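Local coordinates for PKS (Streptomyces albus, PDB 4OQJ), which is a ketosynthase domain of the oxazolomycin polyketide synthase, which joins acyl units in building the polyketide chain, at the interface of chains A and B. Residues are numbered along the deposited sequence; one frame, centred on the assembly and turned at random. Chains: chain A/B, PKS.

The interface of chains A and B. Residues chain A 165, 170-171, 174-175; chain B 192, 297, 438-439.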
# COMPACT_ATOMS: atom_id res chain seq x y z
N ILE A 165 -4.73 -2.76 -18.86
CA ILE A 165 -3.65 -3.49 -18.17
C ILE A 165 -2.28 -2.92 -18.52
O ILE A 165 -1.30 -3.27 -17.86
CB ILE A 165 -3.66 -5.02 -18.46
CG1 ILE A 165 -3.38 -5.32 -19.93
CG2 ILE A 165 -4.98 -5.61 -18.01
CD1 ILE A 165 -3.42 -6.80 -20.27
N ASP A 170 -2.60 0.26 -11.07
CA ASP A 170 -2.52 -1.07 -10.45
C ASP A 170 -1.41 -1.93 -10.99
O ASP A 170 -1.01 -2.89 -10.34
CB ASP A 170 -3.81 -1.87 -10.67
CG ASP A 170 -5.03 -1.16 -10.19
OD1 ASP A 170 -5.24 -0.01 -10.62
OD2 ASP A 170 -5.79 -1.76 -9.38
N PHE A 171 -0.94 -1.63 -12.20
CA PHE A 171 -0.10 -2.60 -12.90
C PHE A 171 1.38 -2.25 -12.87
O PHE A 171 2.18 -3.02 -13.35
CB PHE A 171 -0.61 -2.79 -14.33
CG PHE A 171 -2.03 -3.29 -14.36
CD1 PHE A 171 -2.31 -4.61 -14.04
CD2 PHE A 171 -3.08 -2.43 -14.63
CE1 PHE A 171 -3.63 -5.07 -14.03
CE2 PHE A 171 -4.39 -2.90 -14.62
CZ PHE A 171 -4.66 -4.21 -14.31
N THR A 174 3.05 -4.86 -10.37
CA THR A 174 2.93 -6.23 -10.83
C THR A 174 3.61 -6.49 -12.19
O THR A 174 4.12 -7.58 -12.41
CB THR A 174 1.45 -6.65 -10.93
OG1 THR A 174 0.78 -5.78 -11.86
CG2 THR A 174 0.80 -6.59 -9.56
N ARG A 175 3.60 -5.52 -13.10
CA ARG A 175 4.37 -5.65 -14.34
C ARG A 175 5.83 -5.87 -14.01
O ARG A 175 6.48 -6.74 -14.59
CB ARG A 175 4.24 -4.41 -15.22
CG ARG A 175 5.05 -4.51 -16.53
CD ARG A 175 4.93 -3.27 -17.37
NE ARG A 175 3.64 -2.66 -17.16
CZ ARG A 175 2.51 -3.12 -17.68
NH1 ARG A 175 1.37 -2.53 -17.38
NH2 ARG A 175 2.51 -4.17 -18.49
N ALA B 192 -5.23 -4.65 -8.77
CA ALA B 192 -6.32 -5.18 -9.59
C ALA B 192 -7.28 -6.06 -8.76
O ALA B 192 -7.72 -5.65 -7.70
CB ALA B 192 -5.74 -5.95 -10.80
N TYR B 297 1.61 -12.78 -18.52
CA TYR B 297 1.27 -11.81 -17.49
C TYR B 297 -0.11 -12.05 -16.88
O TYR B 297 -0.30 -11.91 -15.67
CB TYR B 297 1.34 -10.39 -18.09
CG TYR B 297 1.14 -9.26 -17.11
CD1 TYR B 297 1.88 -9.19 -15.93
CD2 TYR B 297 0.25 -8.24 -17.38
CE1 TYR B 297 1.73 -8.14 -15.04
CE2 TYR B 297 0.09 -7.18 -16.50
CZ TYR B 297 0.84 -7.13 -15.34
OH TYR B 297 0.66 -6.08 -14.46
N ILE B 438 -5.18 -10.06 -11.66
CA ILE B 438 -4.43 -9.89 -12.90
C ILE B 438 -3.12 -9.19 -12.54
O ILE B 438 -3.13 -8.20 -11.84
CB ILE B 438 -5.21 -9.06 -13.93
CG1 ILE B 438 -6.48 -9.80 -14.35
CG2 ILE B 438 -4.35 -8.78 -15.16
CD1 ILE B 438 -6.23 -11.15 -15.02
N GLY B 439 -2.01 -9.74 -13.01
CA GLY B 439 -0.69 -9.24 -12.67
C GLY B 439 -0.03 -10.08 -11.59
O GLY B 439 1.15 -9.90 -11.26
O HOH W 1 -1.90 -5.85 -11.06
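B:Tyr297 meets A:Thr174 and A:Phe171 across the two-fold ketosynthase dimer interface. Ketosynthases of this family work as homodimers, and the contact has a twin with the chains exchanged. B:Tyr297 buries more surface here than any other residue of the patch, 90 Å². Its phenol OH hydrogen-bonds the hydroxyl OG1 of A:Thr174 at 2.6 Å; which group donates is not settled. The two side chains cross at about a right angle. OG1 lies between the backbone N and the carbonyl carbon (chi1 59°), where it also meets a water. CE1 of B:Tyr297 lies against helix 171-180, 3.7 Å from CA of A:Arg175.

A:Phe171 can be followed outward from CB. CB and CG lie beside the phenol oxygen of B:Tyr297. CD1 comes nearer to that OH, at 3.3 Å. CE1 reaches B:Ile438, 3.9 Å from its branch methyl CG2, and also nears the carbonyl oxygen of that residue. The tip, CZ, ends 4.1 Å from CB of B:Ala192. CA of A:Ile165 lies over one ring face near the rim, and CB of A:Asp170 lies over the opposite face, also near the rim. The ring sits between two residues of its own chain, while CD1, CE1 and CZ reach toward the partner.

B:Ala192 directly precedes the cysteine of the TACSTS motif, the family's nucleophile. Its backbone N donates to carboxylate OD2 of A:Asp170 at 3.0 Å, with 146° at the hydrogen. OD2 accepts on its anti lone pair. The partner subunit therefore touches the start of the nucleophile turn and may help to position it. Behind the contact, A:Arg175 bends at chi3 and its NH1 donates to the carbonyl O of A:Ile165, nearly in the guanidinium plane. The water at OG1 of A:Thr174 also bridges the carbonyl O of A:Asp170 to the carbonyl O of B:Ile438, 2.8 Å from the latter.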